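Homoserine O-acetyltransferase (Bacillus anthracis str. 'Ames Ancestor', PDB 3I1I) catalyses the transfer of an acetyl group from acetyl-CoA to the hydroxyl of L-homoserine, a step towards methionine, using an alpha/beta hydrolase fold. Local coordinates at the interface of chains A and B. Residues are numbered along the deposited sequence; one frame, centred on the assembly and turned at random. Chains: chain A/B, Homoserine O-acetyltransferase.

Contact 1: the interface of chains A and B. Residues chain A 229, 234, 237, 319; chain B 186-187.
The backbone N of B:Ile187, in the first turn of helix 186-202, meets chain A through a water: water 1 lies 2.9 Å from B:Ile187 N, with 159° at the hydrogen. The same water is 3.0 Å from the carbonyl O of A:Glu234. The side chain of B:Ile187 packs against a mainly apolar surface of chain A. Its CG1 branch points away from the backbone N (chi1 -170°) and runs on extended, which carries the terminal methyl CD1 in among A:Leu319, A:Tyr237, A:Glu234 and the backbone carbonyl of A:Met229. There CD1 meets A:Leu319 CD1 tip to tip at 3.7 Å. It also lies 3.9 Å from A:Tyr237 CE2, the tyrosine side chain passing it obliquely, while CB of A:Glu234 packs against both CD1 and CG2 of the isoleucine. Selenomethionine A:Met229 bends at chi2 and chi3, bringing its methyl CE to 3.5 Å from B:Ile187 CA. The same CE rests 3.5 Å above one face of the A:Tyr237 ring, towards its rim, and so bridges the ring and the partner helix. Beside it, B:Ile186 lays CG2 against A:Tyr237 CB at 3.9 Å. The patch seats the start of one subunit's helix against the other, and probably contributes to holding the two together.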
loop_
_atom_site.group_PDB
_atom_site.type_symbol
_atom_site.label_atom_id
_atom_site.label_comp_id
_atom_site.label_asym_id
_atom_site.label_seq_id
_atom_site.Cartn_x
_atom_site.Cartn_y
_atom_site.Cartn_z
HETATM N N MSE A 229 3.735 9.045 -2.485
HETATM C CA MSE A 229 3.848 9.423 -1.084
HETATM C C MSE A 229 5.234 9.186 -0.459
HETATM O O MSE A 229 5.429 9.578 0.665
HETATM C CB MSE A 229 2.802 8.737 -0.204
HETATM C CG MSE A 229 1.368 9.051 -0.561
HETATM SE SE MSE A 229 0.992 10.944 -0.612
HETATM C CE MSE A 229 1.507 11.435 1.249
ATOM N N GLU A 234 8.577 14.607 4.009
ATOM C CA GLU A 234 7.269 14.607 4.640
ATOM C C GLU A 234 6.623 16.007 4.702
ATOM O O GLU A 234 5.410 16.167 4.527
ATOM C CB GLU A 234 7.328 13.962 6.023
ATOM C CG GLU A 234 8.106 14.699 7.077
ATOM C CD GLU A 234 7.321 15.812 7.735
ATOM O OE1 GLU A 234 7.955 16.530 8.528
ATOM O OE2 GLU A 234 6.106 15.977 7.460
ATOM N N TYR A 237 4.393 17.256 1.801
ATOM C CA TYR A 237 2.956 16.892 1.717
ATOM C C TYR A 237 2.105 17.716 2.705
ATOM O O TYR A 237 0.940 18.030 2.431
ATOM C CB TYR A 237 2.741 15.401 1.981
ATOM C CG TYR A 237 3.616 14.495 1.134
ATOM C CD1 TYR A 237 3.228 14.121 -0.137
ATOM C CD2 TYR A 237 4.833 14.021 1.610
ATOM C CE1 TYR A 237 4.020 13.297 -0.909
ATOM C CE2 TYR A 237 5.635 13.217 0.847
ATOM C CZ TYR A 237 5.227 12.856 -0.418
ATOM O OH TYR A 237 5.990 12.039 -1.185
ATOM N N LEU A 319 13.436 9.640 1.092
ATOM C CA LEU A 319 12.868 8.527 1.817
ATOM C C LEU A 319 12.937 7.211 1.054
ATOM O O LEU A 319 12.770 6.110 1.657
ATOM C CB LEU A 319 11.414 8.788 2.154
ATOM C CG LEU A 319 11.069 9.977 3.061
ATOM C CD1 LEU A 319 9.557 10.290 2.900
ATOM C CD2 LEU A 319 11.430 9.752 4.538
ATOM N N ILE B 186 0.041 14.338 7.054
ATOM C CA ILE B 186 -0.556 14.020 5.765
ATOM C C ILE B 186 0.083 12.751 5.176
ATOM O O ILE B 186 -0.625 11.886 4.693
ATOM C CB ILE B 186 -0.365 15.199 4.760
ATOM C CG1 ILE B 186 -1.063 16.458 5.279
ATOM C CG2 ILE B 186 -0.883 14.832 3.358
ATOM C CD1 ILE B 186 -2.578 16.296 5.560
ATOM N N ILE B 187 1.412 12.645 5.250
ATOM C CA ILE B 187 2.130 11.486 4.703
ATOM C C ILE B 187 1.642 10.199 5.314
ATOM O O ILE B 187 1.370 9.229 4.588
ATOM C CB ILE B 187 3.661 11.600 4.862
ATOM C CG1 ILE B 187 4.387 10.516 4.062
ATOM C CG2 ILE B 187 4.134 11.577 6.370
ATOM C CD1 ILE B 187 6.001 10.836 3.950
HETATM O O HOH W 1 3.073 14.959 5.882
#

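Contact 2: the interface of chains A and B. Residues chain A 128, 288-291, 294; chain B 243, 251.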
loop_
_atom_site.group_PDB
_atom_site.type_symbol
_atom_site.label_atom_id
_atom_site.label_comp_id
_atom_site.label_asym_id
_atom_site.label_seq_id
_atom_site.Cartn_x
_atom_site.Cartn_y
_atom_site.Cartn_z
ATOM N N THR A 128 16.179 -7.441 -14.986
ATOM C CA THR A 128 16.892 -6.604 -14.058
ATOM C C THR A 128 17.494 -5.416 -14.796
ATOM O O THR A 128 17.482 -5.343 -16.026
ATOM C CB THR A 128 18.052 -7.365 -13.436
ATOM O OG1 THR A 128 19.068 -7.608 -14.433
ATOM C CG2 THR A 128 17.546 -8.667 -12.846
ATOM N N LEU A 288 12.935 -3.928 -7.034
ATOM C CA LEU A 288 13.053 -4.729 -5.817
ATOM C C LEU A 288 14.226 -5.742 -5.878
ATOM O O LEU A 288 14.851 -6.034 -4.859
ATOM C CB LEU A 288 11.720 -5.408 -5.567
ATOM C CG LEU A 288 11.418 -6.645 -4.762
ATOM C CD1 LEU A 288 9.905 -6.796 -4.948
ATOM C CD2 LEU A 288 12.150 -7.873 -5.274
ATOM N N LEU A 289 14.515 -6.236 -7.080
ATOM C CA LEU A 289 15.663 -7.104 -7.300
ATOM C C LEU A 289 16.999 -6.366 -7.380
ATOM O O LEU A 289 18.030 -7.044 -7.386
ATOM C CB LEU A 289 15.494 -7.887 -8.607
ATOM C CG LEU A 289 14.441 -8.990 -8.600
ATOM C CD1 LEU A 289 14.264 -9.522 -10.009
ATOM C CD2 LEU A 289 14.789 -10.085 -7.572
ATOM N N HIS A 290 17.011 -5.022 -7.452
ATOM C CA HIS A 290 18.249 -4.308 -7.691
ATOM C C HIS A 290 19.315 -4.496 -6.599
ATOM O O HIS A 290 19.137 -4.105 -5.450
ATOM C CB HIS A 290 18.023 -2.813 -7.911
ATOM C CG HIS A 290 19.293 -2.026 -7.982
ATOM N ND1 HIS A 290 20.193 -2.172 -9.014
ATOM C CD2 HIS A 290 19.844 -1.132 -7.121
ATOM C CE1 HIS A 290 21.246 -1.398 -8.793
ATOM N NE2 HIS A 290 21.055 -0.746 -7.655
ATOM N N ASP A 291 20.469 -5.004 -7.022
ATOM C CA ASP A 291 21.544 -5.458 -6.143
ATOM C C ASP A 291 22.798 -5.682 -6.961
ATOM O O ASP A 291 22.933 -6.733 -7.619
ATOM C CB ASP A 291 21.155 -6.799 -5.542
ATOM C CG ASP A 291 22.156 -7.297 -4.512
ATOM O OD1 ASP A 291 23.114 -6.544 -4.219
ATOM O OD2 ASP A 291 21.955 -8.435 -3.974
ATOM N N HIS A 294 24.560 -8.861 -6.452
ATOM C CA HIS A 294 24.001 -10.121 -6.966
ATOM C C HIS A 294 24.932 -10.709 -8.019
ATOM O O HIS A 294 25.317 -10.049 -8.972
ATOM C CB HIS A 294 22.636 -9.926 -7.601
ATOM C CG HIS A 294 22.038 -11.199 -8.074
ATOM N ND1 HIS A 294 21.781 -12.252 -7.219
ATOM C CD2 HIS A 294 21.693 -11.623 -9.314
ATOM C CE1 HIS A 294 21.272 -13.258 -7.910
ATOM N NE2 HIS A 294 21.213 -12.905 -9.184
ATOM N N ARG B 243 19.266 -8.358 2.766
ATOM C CA ARG B 243 19.211 -8.916 1.430
ATOM C C ARG B 243 20.133 -10.131 1.283
ATOM O O ARG B 243 21.261 -10.109 1.677
ATOM C CB ARG B 243 19.587 -7.829 0.428
ATOM C CG ARG B 243 19.295 -8.185 -1.021
ATOM C CD ARG B 243 19.565 -6.969 -1.949
ATOM N NE ARG B 243 18.492 -5.993 -1.893
ATOM C CZ ARG B 243 17.375 -6.040 -2.629
ATOM N NH1 ARG B 243 17.173 -7.015 -3.497
ATOM N NH2 ARG B 243 16.447 -5.084 -2.518
ATOM N N TYR B 251 14.803 -14.101 -9.085
ATOM C CA TYR B 251 15.194 -13.549 -10.385
ATOM C C TYR B 251 14.564 -14.297 -11.553
ATOM O O TYR B 251 14.806 -13.958 -12.713
ATOM C CB TYR B 251 16.732 -13.571 -10.534
ATOM C CG TYR B 251 17.397 -12.549 -9.683
ATOM C CD1 TYR B 251 17.799 -11.323 -10.208
ATOM C CD2 TYR B 251 17.543 -12.749 -8.321
ATOM C CE1 TYR B 251 18.382 -10.351 -9.405
ATOM C CE2 TYR B 251 18.100 -11.780 -7.508
ATOM C CZ TYR B 251 18.530 -10.596 -8.052
ATOM O OH TYR B 251 19.086 -9.655 -7.229
#
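B:Tyr251 slots its ring between two side chains of chain A, A:His294 on one face and A:Leu289 on the other. The imidazole of A:His294 lies flat over the phenol, the planes 2° apart and the centroids 3.7 Å from each other. On the opposite face the methyl CD2 of A:Leu289 sits above the ring centre in a CH-pi contact. A:Thr128 crosses at about a right angle and sets CG2 3.8 Å from B:Tyr251 CD1. At the far end of the ring, the phenol OH donates to the carbonyl O of A:Leu289, 2.8 Å away and in the carbonyl plane, so one residue both covers the ring and accepts its hydroxyl.

One residue earlier, the carbonyl O of A:Leu288 takes two bonds from the end of B:Arg243, from NH1 at 2.9 Å and NH2 at 3.0 Å. This oxygen lies near the guanidinium plane, while the carbonyl O of A:His290 stands over one guanidinium face. A bend at chi3 (-78°) turns the arginine head towards these carbonyls. A:Asp291 slides alongside the arginine stem, with OD2 3.5 Å from B:Arg243 CD; its carboxylate makes no close charged pair there but may still steady the cation. Binding the carbonyls at the end of helix 277-289, the two chain B residues fasten their segment onto the neighbouring subunit.

Contact 3: the interface of chains A and B. Residues chain A 222, 225, 229, 264-265; chain B 190-191, 194-195.
This is a helix-packing interface, part of a two-fold symmetric contact between two of the four copies in the deposited assembly, which may be a dimer interface of the enzyme; one face of helix 186-202 of chain B lies against helices 217-228 and 259-270 of chain A. A:Arg225 grips the side-chain oxygen OD1 of B:Asn195 side-on, through NE at 2.9 Å and NH1 at 3.1 Å. The guanidinium and this amide are nearly coplanar, and NH1 comes in almost straight in line with the amide C=O. Over one guanidinium face lies the amide of B:Gln194, stacked with planes 11° apart and NE2 above the centre. An extended chain, its CG turned away from the backbone N (chi1 -177°), carries that amide across the arginine to A:Asn265, where NE2 donates to OD1 at 3.1 Å. Water 2 joins the same A:Asn265 OD1 to B:Gln194 OE1, so both ends of the glutamine amide are engaged. B:Val190 adds apolar packing, with CG1 3.6 Å from A:Arg225 CD and CG2 tip to tip with A:Ile264 CD1. Next to it, CB and CG of A:Met229 pass alongside B:Asn191 OD1. The site spans successive turns of helix 186-202, with A:Met229 just beyond the end of helix 217-228.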
loop_
_atom_site.group_PDB
_atom_site.type_symbol
_atom_site.label_atom_id
_atom_site.label_comp_id
_atom_site.label_asym_id
_atom_site.label_seq_id
_atom_site.Cartn_x
_atom_site.Cartn_y
_atom_site.Cartn_z
ATOM N N LEU A 222 -3.402 2.741 -6.571
ATOM C CA LEU A 222 -2.849 2.435 -5.252
ATOM C C LEU A 222 -1.328 2.232 -5.345
ATOM O O LEU A 222 -0.563 2.819 -4.579
ATOM C CB LEU A 222 -3.583 1.212 -4.692
ATOM C CG LEU A 222 -3.397 0.807 -3.247
ATOM C CD1 LEU A 222 -3.347 2.008 -2.290
ATOM C CD2 LEU A 222 -4.556 -0.156 -2.898
ATOM N N ARG A 225 0.112 5.703 -5.910
ATOM C CA ARG A 225 0.047 6.550 -4.737
ATOM C C ARG A 225 1.142 6.194 -3.705
ATOM O O ARG A 225 1.756 7.080 -3.138
ATOM C CB ARG A 225 -1.353 6.541 -4.117
ATOM C CG ARG A 225 -1.525 7.584 -3.062
ATOM C CD ARG A 225 -2.962 7.972 -2.818
ATOM N NE ARG A 225 -3.670 6.823 -2.356
ATOM C CZ ARG A 225 -4.781 6.330 -2.889
ATOM N NH1 ARG A 225 -5.280 5.224 -2.379
ATOM N NH2 ARG A 225 -5.398 6.906 -3.906
HETATM N N MSE A 229 3.735 9.045 -2.485
HETATM C CA MSE A 229 3.848 9.423 -1.084
HETATM C C MSE A 229 5.234 9.186 -0.459
HETATM O O MSE A 229 5.429 9.578 0.665
HETATM C CB MSE A 229 2.802 8.737 -0.204
HETATM C CG MSE A 229 1.368 9.051 -0.561
HETATM SE SE MSE A 229 0.992 10.944 -0.612
HETATM C CE MSE A 229 1.507 11.435 1.249
ATOM N N ILE A 264 -4.656 14.510 -3.749
ATOM C CA ILE A 264 -3.714 13.445 -4.070
ATOM C C ILE A 264 -4.326 12.376 -4.973
ATOM O O ILE A 264 -3.662 11.920 -5.884
ATOM C CB ILE A 264 -3.068 12.845 -2.802
ATOM C CG1 ILE A 264 -2.196 13.912 -2.127
ATOM C CG2 ILE A 264 -2.259 11.600 -3.129
ATOM C CD1 ILE A 264 -1.931 13.706 -0.645
ATOM N N ASN A 265 -5.582 12.011 -4.775
ATOM C CA ASN A 265 -6.239 11.085 -5.701
ATOM C C ASN A 265 -6.215 11.615 -7.133
ATOM O O ASN A 265 -5.910 10.878 -8.081
ATOM C CB ASN A 265 -7.690 10.858 -5.343
ATOM C CG ASN A 265 -7.878 9.838 -4.251
ATOM O OD1 ASN A 265 -6.912 9.314 -3.686
ATOM N ND2 ASN A 265 -9.136 9.585 -3.905
ATOM N N VAL B 190 -2.215 9.355 4.377
ATOM C CA VAL B 190 -2.413 8.724 3.073
ATOM C C VAL B 190 -1.653 7.384 2.979
ATOM O O VAL B 190 -2.207 6.340 2.595
ATOM C CB VAL B 190 -1.979 9.662 1.907
ATOM C CG1 VAL B 190 -2.254 8.993 0.572
ATOM C CG2 VAL B 190 -2.688 11.055 2.021
ATOM N N ASN B 191 -0.379 7.401 3.341
ATOM C CA ASN B 191 0.453 6.233 3.035
ATOM C C ASN B 191 0.095 5.066 3.892
ATOM O O ASN B 191 0.156 3.956 3.432
ATOM C CB ASN B 191 1.960 6.522 3.135
ATOM C CG ASN B 191 2.728 5.891 2.011
ATOM O OD1 ASN B 191 2.212 5.719 0.914
ATOM N ND2 ASN B 191 3.976 5.539 2.272
ATOM N N GLN B 194 -5.193 5.854 4.526
ATOM C CA GLN B 194 -5.984 5.735 3.293
ATOM C C GLN B 194 -5.624 4.456 2.523
ATOM O O GLN B 194 -6.503 3.663 2.170
ATOM C CB GLN B 194 -5.765 6.931 2.360
ATOM C CG GLN B 194 -6.626 6.857 1.123
ATOM C CD GLN B 194 -6.416 7.959 0.108
ATOM O OE1 GLN B 194 -5.543 8.818 0.260
ATOM N NE2 GLN B 194 -7.225 7.935 -0.964
ATOM N N ASN B 195 -4.340 4.269 2.236
ATOM C CA ASN B 195 -3.902 3.090 1.529
ATOM C C ASN B 195 -4.309 1.770 2.195
ATOM O O ASN B 195 -4.641 0.786 1.492
ATOM C CB ASN B 195 -2.393 3.132 1.288
ATOM C CG ASN B 195 -1.990 4.143 0.202
ATOM O OD1 ASN B 195 -2.847 4.662 -0.537
ATOM N ND2 ASN B 195 -0.685 4.438 0.114
HETATM O O HOH W 2 -4.898 10.322 -1.933
#

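Contacts 1 and 3 adjoin, the centres of their C-alpha atoms about 10 Å apart. They share A:Met229 and follow one another along helix 186-202 of chain B, from its start in contact 1 to later turns in contact 3. The centre of the C-alpha atoms of contact 2 lies about 26 Å from those of contacts 1 and 3. It uses other segments, the end of helix 277-289 with the residues after it against B:Arg243 and the 3-10 helix 249-251. Each contact has a twin with the chains exchanged, so central helix packing is flanked by outlying contacts on both sides, which may limit rocking of one subunit on the other.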